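Local atomic coordinates of specific mitochondrial acyl carrier protein (Toxoplasma, PDB entry 3CE7), a protein that probably carries growing acyl chains as thioesters on a phosphopantetheine arm during mitochondrial fatty acid synthesis, as other acyl carrier proteins do. Residues E36-S41 against Q84-I89; T15-V20 against E88-V93. All blocks are in the same frame, centred on the assembly; numbering follows the deposited sequence.

Interaction 1 (E36-S41 against Q84-I89); sequences EKVTPS and QTLQEI
Pro40 sits across the first turn of helix 86-98, and its ring lies obliquely against the side chain of Gln87. Gln87 has CG anti to the backbone N (chi1 -170°) and then bends at chi2. This brings Gln87 OE1 back to 3.3 Å from Pro40 CB. The NE2 end turns to other partners, Asp91 and Thr21. Pro40 O accepts from Gln87 N at 2.9 Å, in the carbonyl plane and on a lone pair. Thus the loop carbonyl binds an N-H of the first helical turn. A water accepts from Leu86 N and is placed to donate to Thr39 O, a second link from loop to helix start. Thr85 is the N-cap, and with Glu88 it forms a capping box. Thr85 OG1 accepts from Glu88 N at 3.3 Å, while Glu88 OE1 accepts from Thr85 N at 3.1 Å and, more directly, from Gln84 N. The CG2 of Thr85 rests 3.7 Å from Ser41 O. On the inner side, Val38 and Leu86 cross at about a right angle, with Val38 CG2 3.6 Å from Leu86 CD1. Leu86 continues inward between Ile24 and Cys28 of helix 17-29 and Phe63 of helix 57-71.

Interaction 2 (T15-V20 against E88-V93); sequences TDINAV and EIADFV
The start of helix 17-29 crosses helix 86-98 obliquely, beside its second turn. The closest CA atoms are those of Val20 and Ala90, 6.0 Å apart. This is the pairing of first and last helices in the acyl carrier protein helical bundle. The near approach is consistent with the small side chain of Ala90 at the closest point. Ala90 CB faces the partner helix and meets two side chains, Ile17 CD1 at 3.8 Å and Val20 CG1 at 4.1 Å. Val20 has CG1 anti to the backbone N (chi1 171°), and Val93 places its own CG1 the same way. Val20 CG1 and Val93 CG1 meet at 4.0 Å, the side chains crossing obliquely. Val93 also touches Val67 and Phe71 of helix 57-71, so this side of the contact faces the core. Asp16 is the N-cap of helix 17-29. Asp16 OD1 accepts from Ala19 N at 3.1 Å, from above the carboxylate plane. At the outer edge the end of the Ile17 chain, CG1 anti to the backbone N (chi1 -170°), reaches exposed Asp91, whose OD1 takes a hydrogen bond from Gln87 NE2. Asp91 OD1 also lies 3.3 Å from Ile17 CD1.

In the fold
Both contacts lie along helix 86-98, with their centres about 12 Å apart. Interaction 1 takes its start and interaction 2 the next turns, and they share Glu88 and Ile89. Along the chain, segment 15-20 comes first, then 36-41, and both pair with the last helix. Interaction 2 joins it to helix 17-29. Interaction 1 joins it to the loop that leads from helix 17-29 toward helix 57-71. Gln87 bridges the two sites, since its NE2 packs 3.9 Å from Ile17 CD1. Ile89 itself turns to Phe63 and Val67 of helix 57-71. The final helix is thus held on several sides, closing the small all-helical bundle of this probable acyl carrier.

Interaction 1 (E36-S41 against Q84-I89)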
ATOM      1  N   GLU A  36      16.372   2.189  -2.040  1.00 25.33           N
ATOM      2  CA  GLU A  36      15.591   2.325  -0.806  1.00 24.80           C
ATOM      3  C   GLU A  36      14.938   0.991  -0.487  1.00 23.81           C
ATOM      4  O   GLU A  36      14.405   0.329  -1.381  1.00 24.24           O
ATOM      5  CB  GLU A  36      14.519   3.415  -0.959  1.00 25.25           C
ATOM      6  CG  GLU A  36      13.795   3.785   0.314  1.00 26.75           C
ATOM      7  CD  GLU A  36      14.575   4.737   1.212  1.00 28.73           C
ATOM      8  OE1 GLU A  36      15.686   5.186   0.830  1.00 31.57           O
ATOM      9  OE2 GLU A  36      14.060   5.027   2.309  1.00 28.11           O
ATOM     10  N   LYS A  37      14.970   0.601   0.786  1.00 22.47           N
ATOM     11  CA  LYS A  37      14.427  -0.685   1.204  1.00 21.73           C
ATOM     12  C   LYS A  37      13.077  -0.537   1.893  1.00 20.40           C
ATOM     13  O   LYS A  37      12.922   0.271   2.812  1.00 20.72           O
ATOM     14  CB  LYS A  37      15.425  -1.412   2.114  1.00 21.79           C
ATOM     15  CG  LYS A  37      16.644  -1.944   1.340  1.00 22.52           C
ATOM     16  CD  LYS A  37      17.755  -2.464   2.260  1.00 23.77           C
ATOM     17  CE  LYS A  37      18.526  -1.334   2.911  1.00 27.29           C
ATOM     18  NZ  LYS A  37      19.630  -1.836   3.802  1.00 29.09           N
ATOM     19  N   VAL A  38      12.107  -1.332   1.452  1.00 19.04           N
ATOM     20  CA  VAL A  38      10.785  -1.311   2.067  1.00 17.91           C
ATOM     21  C   VAL A  38      10.330  -2.736   2.389  1.00 17.99           C
ATOM     22  O   VAL A  38      10.483  -3.640   1.569  1.00 18.20           O
ATOM     23  CB  VAL A  38       9.748  -0.580   1.158  1.00 18.21           C
ATOM     24  CG1 VAL A  38       9.630  -1.261  -0.209  1.00 18.02           C
ATOM     25  CG2 VAL A  38       8.391  -0.491   1.841  1.00 18.09           C
ATOM     26  N   THR A  39       9.808  -2.924   3.599  1.00 17.42           N
ATOM     27  CA  THR A  39       9.210  -4.193   4.007  1.00 17.75           C
ATOM     28  C   THR A  39       7.755  -3.949   4.412  1.00 17.24           C
ATOM     29  O   THR A  39       7.334  -2.790   4.563  1.00 17.76           O
ATOM     30  CB  THR A  39       9.934  -4.802   5.215  1.00 17.91           C
ATOM     31  OG1 THR A  39       9.597  -4.048   6.385  1.00 18.19           O
ATOM     32  CG2 THR A  39      11.447  -4.821   4.999  1.00 18.81           C
ATOM     33  N   PRO A  40       6.968  -5.028   4.603  1.00 17.46           N
ATOM     34  CA  PRO A  40       5.567  -4.780   4.974  1.00 17.47           C
ATOM     35  C   PRO A  40       5.393  -4.031   6.305  1.00 17.83           C
ATOM     36  O   PRO A  40       4.372  -3.375   6.508  1.00 18.29           O
ATOM     37  CB  PRO A  40       4.969  -6.186   5.059  1.00 17.55           C
ATOM     38  CG  PRO A  40       5.882  -7.037   4.216  1.00 17.63           C
ATOM     39  CD  PRO A  40       7.247  -6.468   4.457  1.00 17.83           C
ATOM     40  N   SER A  41       6.376  -4.111   7.196  1.00 18.52           N
ATOM     41  CA  SER A  41       6.254  -3.433   8.487  1.00 19.53           C
ATOM     42  C   SER A  41       6.921  -2.050   8.534  1.00 19.47           C
ATOM     43  O   SER A  41       6.830  -1.348   9.551  1.00 19.45           O
ATOM     44  CB  SER A  41       6.789  -4.319   9.612  1.00 20.62           C
ATOM     45  OG  SER A  41       8.163  -4.565   9.408  1.00 23.62           O
ATOM     46  N   GLN A  84      -0.300   3.352   8.021  1.00 18.42           N
ATOM     47  CA  GLN A  84       1.101   3.660   8.304  1.00 18.48           C
ATOM     48  C   GLN A  84       2.092   2.697   7.649  1.00 18.13           C
ATOM     49  O   GLN A  84       3.260   3.047   7.452  1.00 18.36           O
ATOM     50  CB  GLN A  84       1.359   3.717   9.807  1.00 18.74           C
ATOM     51  CG  GLN A  84       0.638   4.841  10.507  1.00 21.90           C
ATOM     52  CD  GLN A  84       0.925   4.833  11.983  1.00 26.44           C
ATOM     53  OE1 GLN A  84       0.309   4.082  12.748  1.00 28.65           O
ATOM     54  NE2 GLN A  84       1.882   5.661  12.400  1.00 28.60           N
ATOM     55  N   THR A  85       1.629   1.487   7.317  1.00 17.32           N
ATOM     56  CA  THR A  85       2.500   0.462   6.721  1.00 16.99           C
ATOM     57  C   THR A  85       1.826  -0.249   5.553  1.00 16.25           C
ATOM     58  O   THR A  85       0.585  -0.240   5.425  1.00 16.61           O
ATOM     59  CB  THR A  85       2.897  -0.642   7.736  1.00 17.15           C
ATOM     60  OG1 THR A  85       1.757  -1.477   8.018  1.00 17.54           O
ATOM     61  CG2 THR A  85       3.461  -0.038   9.030  1.00 18.19           C
ATOM     62  N   LEU A  86       2.640  -0.869   4.702  1.00 15.66           N
ATOM     63  CA  LEU A  86       2.092  -1.654   3.590  1.00 15.53           C
ATOM     64  C   LEU A  86       1.333  -2.889   4.067  1.00 15.16           C
ATOM     65  O   LEU A  86       0.373  -3.303   3.423  1.00 15.74           O
ATOM     66  CB  LEU A  86       3.191  -2.103   2.633  1.00 15.89           C
ATOM     67  CG  LEU A  86       3.927  -0.984   1.905  1.00 15.58           C
ATOM     68  CD1 LEU A  86       5.035  -1.636   1.131  1.00 15.83           C
ATOM     69  CD2 LEU A  86       2.976  -0.174   0.993  1.00 15.79           C
ATOM     70  N   GLN A  87       1.755  -3.485   5.185  1.00 15.54           N
ATOM     71  CA  GLN A  87       1.027  -4.638   5.693  1.00 16.33           C
ATOM     72  C   GLN A  87      -0.425  -4.277   5.975  1.00 15.78           C
ATOM     73  O   GLN A  87      -1.331  -5.072   5.699  1.00 16.28           O
ATOM     74  CB  GLN A  87       1.666  -5.215   6.957  1.00 16.42           C
ATOM     75  CG  GLN A  87       1.052  -6.544   7.347  1.00 20.27           C
ATOM     76  CD  GLN A  87       1.367  -7.615   6.333  1.00 24.22           C
ATOM     77  OE1 GLN A  87       2.513  -8.072   6.237  1.00 26.85           O
ATOM     78  NE2 GLN A  87       0.362  -8.004   5.541  1.00 25.63           N
ATOM     79  N   GLU A  88      -0.650  -3.087   6.525  1.00 16.09           N
ATOM     80  CA  GLU A  88      -2.015  -2.637   6.808  1.00 15.70           C
ATOM     81  C   GLU A  88      -2.843  -2.516   5.529  1.00 15.71           C
ATOM     82  O   GLU A  88      -4.025  -2.866   5.501  1.00 15.35           O
ATOM     83  CB  GLU A  88      -1.973  -1.295   7.528  1.00 16.32           C
ATOM     84  CG  GLU A  88      -1.458  -1.402   8.965  1.00 16.94           C
ATOM     85  CD  GLU A  88      -1.187  -0.047   9.585  1.00 19.24           C
ATOM     86  OE1 GLU A  88      -1.047   0.931   8.827  1.00 19.29           O
ATOM     87  OE2 GLU A  88      -1.099   0.045  10.832  1.00 22.81           O
ATOM     88  N   ILE A  89      -2.209  -2.004   4.474  1.00 15.80           N
ATOM     89  CA  ILE A  89      -2.897  -1.827   3.203  1.00 15.99           C
ATOM     90  C   ILE A  89      -3.256  -3.190   2.611  1.00 16.18           C
ATOM     91  O   ILE A  89      -4.415  -3.411   2.206  1.00 16.77           O
ATOM     92  CB  ILE A  89      -2.088  -0.970   2.218  1.00 15.75           C
ATOM     93  CG1 ILE A  89      -1.795   0.393   2.860  1.00 17.11           C
ATOM     94  CG2 ILE A  89      -2.890  -0.780   0.910  1.00 15.74           C
ATOM     95  CD1 ILE A  89      -0.999   1.363   1.986  1.00 16.83           C
TER
HETATM   96  O   HOH W   1       5.432  -0.634   4.809  1.00 17.28           O

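Interaction 2 (T15-V20 against E88-V93)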
ATOM      1  N   THR A  15      -7.437 -12.672  -2.303  1.00 17.37           N
ATOM      2  CA  THR A  15      -7.722 -12.998  -0.908  1.00 17.43           C
ATOM      3  C   THR A  15      -6.567 -13.758  -0.242  1.00 17.54           C
ATOM      4  O   THR A  15      -6.694 -14.211   0.899  1.00 17.78           O
ATOM      5  CB  THR A  15      -9.048 -13.784  -0.747  1.00 17.80           C
ATOM      6  OG1 THR A  15      -9.020 -14.961  -1.570  1.00 17.43           O
ATOM      7  CG2 THR A  15     -10.235 -12.910  -1.149  1.00 19.11           C
ATOM      8  N   ASP A  16      -5.449 -13.885  -0.964  1.00 17.73           N
ATOM      9  CA  ASP A  16      -4.235 -14.544  -0.467  1.00 18.58           C
ATOM     10  C   ASP A  16      -3.296 -13.453   0.066  1.00 18.13           C
ATOM     11  O   ASP A  16      -2.706 -12.715  -0.712  1.00 18.35           O
ATOM     12  CB  ASP A  16      -3.600 -15.327  -1.632  1.00 18.76           C
ATOM     13  CG  ASP A  16      -2.286 -16.025  -1.277  1.00 23.54           C
ATOM     14  OD1 ASP A  16      -1.551 -15.588  -0.374  1.00 25.22           O
ATOM     15  OD2 ASP A  16      -1.974 -17.037  -1.954  1.00 29.76           O
ATOM     16  N   ILE A  17      -3.157 -13.357   1.388  1.00 17.94           N
ATOM     17  CA  ILE A  17      -2.368 -12.269   1.985  1.00 17.86           C
ATOM     18  C   ILE A  17      -0.886 -12.277   1.572  1.00 17.50           C
ATOM     19  O   ILE A  17      -0.284 -11.212   1.392  1.00 17.07           O
ATOM     20  CB  ILE A  17      -2.540 -12.182   3.541  1.00 17.80           C
ATOM     21  CG1 ILE A  17      -1.902 -10.892   4.101  1.00 18.72           C
ATOM     22  CG2 ILE A  17      -2.015 -13.438   4.228  1.00 19.26           C
ATOM     23  CD1 ILE A  17      -2.510  -9.607   3.533  1.00 19.41           C
ATOM     24  N   ASN A  18      -0.299 -13.460   1.418  1.00 17.37           N
ATOM     25  CA  ASN A  18       1.090 -13.528   0.949  1.00 17.60           C
ATOM     26  C   ASN A  18       1.238 -12.905  -0.437  1.00 17.11           C
ATOM     27  O   ASN A  18       2.110 -12.052  -0.654  1.00 17.45           O
ATOM     28  CB  ASN A  18       1.616 -14.965   0.970  1.00 18.62           C
ATOM     29  CG  ASN A  18       1.960 -15.445   2.372  1.00 20.70           C
ATOM     30  OD1 ASN A  18       1.734 -14.746   3.360  1.00 24.75           O
ATOM     31  ND2 ASN A  18       2.503 -16.661   2.459  1.00 24.80           N
ATOM     32  N   ALA A  19       0.366 -13.302  -1.361  1.00 17.14           N
ATOM     33  CA  ALA A  19       0.455 -12.828  -2.744  1.00 16.72           C
ATOM     34  C   ALA A  19       0.171 -11.333  -2.832  1.00 16.42           C
ATOM     35  O   ALA A  19       0.896 -10.595  -3.512  1.00 17.26           O
ATOM     36  CB  ALA A  19      -0.498 -13.621  -3.634  1.00 17.59           C
ATOM     37  N   VAL A  20      -0.869 -10.891  -2.126  1.00 15.35           N
ATOM     38  CA  VAL A  20      -1.252  -9.482  -2.132  1.00 15.22           C
ATOM     39  C   VAL A  20      -0.151  -8.630  -1.483  1.00 14.93           C
ATOM     40  O   VAL A  20       0.166  -7.541  -1.977  1.00 15.65           O
ATOM     41  CB  VAL A  20      -2.628  -9.273  -1.453  1.00 15.02           C
ATOM     42  CG1 VAL A  20      -2.924  -7.797  -1.255  1.00 16.03           C
ATOM     43  CG2 VAL A  20      -3.729  -9.915  -2.281  1.00 15.96           C
ATOM     44  N   GLU A  88      -0.650  -3.087   6.525  1.00 16.09           N
ATOM     45  CA  GLU A  88      -2.015  -2.637   6.808  1.00 15.70           C
ATOM     46  C   GLU A  88      -2.843  -2.516   5.529  1.00 15.71           C
ATOM     47  O   GLU A  88      -4.025  -2.866   5.501  1.00 15.35           O
ATOM     48  CB  GLU A  88      -1.973  -1.295   7.528  1.00 16.32           C
ATOM     49  CG  GLU A  88      -1.458  -1.402   8.965  1.00 16.94           C
ATOM     50  CD  GLU A  88      -1.187  -0.047   9.585  1.00 19.24           C
ATOM     51  OE1 GLU A  88      -1.047   0.931   8.827  1.00 19.29           O
ATOM     52  OE2 GLU A  88      -1.099   0.045  10.832  1.00 22.81           O
ATOM     53  N   ILE A  89      -2.209  -2.004   4.474  1.00 15.80           N
ATOM     54  CA  ILE A  89      -2.897  -1.827   3.203  1.00 15.99           C
ATOM     55  C   ILE A  89      -3.256  -3.190   2.611  1.00 16.18           C
ATOM     56  O   ILE A  89      -4.415  -3.411   2.206  1.00 16.77           O
ATOM     57  CB  ILE A  89      -2.088  -0.970   2.218  1.00 15.75           C
ATOM     58  CG1 ILE A  89      -1.795   0.393   2.860  1.00 17.11           C
ATOM     59  CG2 ILE A  89      -2.890  -0.780   0.910  1.00 15.74           C
ATOM     60  CD1 ILE A  89      -0.999   1.363   1.986  1.00 16.83           C
ATOM     61  N   ALA A  90      -2.274  -4.095   2.569  1.00 15.71           N
ATOM     62  CA  ALA A  90      -2.510  -5.465   2.089  1.00 15.94           C
ATOM     63  C   ALA A  90      -3.627  -6.143   2.887  1.00 16.14           C
ATOM     64  O   ALA A  90      -4.527  -6.761   2.317  1.00 16.63           O
ATOM     65  CB  ALA A  90      -1.236  -6.282   2.151  1.00 16.61           C
ATOM     66  N   ASP A  91      -3.574  -6.004   4.211  1.00 16.37           N
ATOM     67  CA  ASP A  91      -4.611  -6.569   5.068  1.00 17.09           C
ATOM     68  C   ASP A  91      -6.001  -6.024   4.709  1.00 16.76           C
ATOM     69  O   ASP A  91      -6.989  -6.773   4.700  1.00 17.08           O
ATOM     70  CB  ASP A  91      -4.308  -6.288   6.541  1.00 17.43           C
ATOM     71  CG  ASP A  91      -3.123  -7.091   7.086  1.00 20.23           C
ATOM     72  OD1 ASP A  91      -2.599  -7.996   6.418  1.00 23.95           O
ATOM     73  OD2 ASP A  91      -2.700  -6.787   8.223  1.00 24.11           O
ATOM     74  N   PHE A  92      -6.085  -4.717   4.439  1.00 15.97           N
ATOM     75  CA  PHE A  92      -7.376  -4.113   4.112  1.00 16.51           C
ATOM     76  C   PHE A  92      -7.896  -4.657   2.778  1.00 16.15           C
ATOM     77  O   PHE A  92      -9.089  -4.971   2.632  1.00 16.32           O
ATOM     78  CB  PHE A  92      -7.284  -2.591   4.055  1.00 16.74           C
ATOM     79  CG  PHE A  92      -8.617  -1.936   3.869  1.00 17.04           C
ATOM     80  CD1 PHE A  92      -9.509  -1.842   4.928  1.00 18.74           C
ATOM     81  CD2 PHE A  92      -9.013  -1.463   2.611  1.00 18.31           C
ATOM     82  CE1 PHE A  92     -10.770  -1.249   4.759  1.00 18.89           C
ATOM     83  CE2 PHE A  92     -10.266  -0.867   2.435  1.00 18.35           C
ATOM     84  CZ  PHE A  92     -11.142  -0.767   3.503  1.00 17.81           C
ATOM     85  N   VAL A  93      -6.995  -4.791   1.810  1.00 16.13           N
ATOM     86  CA  VAL A  93      -7.385  -5.311   0.497  1.00 16.38           C
ATOM     87  C   VAL A  93      -7.958  -6.717   0.657  1.00 16.66           C
ATOM     88  O   VAL A  93      -9.054  -7.013   0.162  1.00 17.01           O
ATOM     89  CB  VAL A  93      -6.201  -5.319  -0.487  1.00 17.07           C
ATOM     90  CG1 VAL A  93      -6.536  -6.143  -1.724  1.00 17.70           C
ATOM     91  CG2 VAL A  93      -5.837  -3.898  -0.878  1.00 17.37           C
TER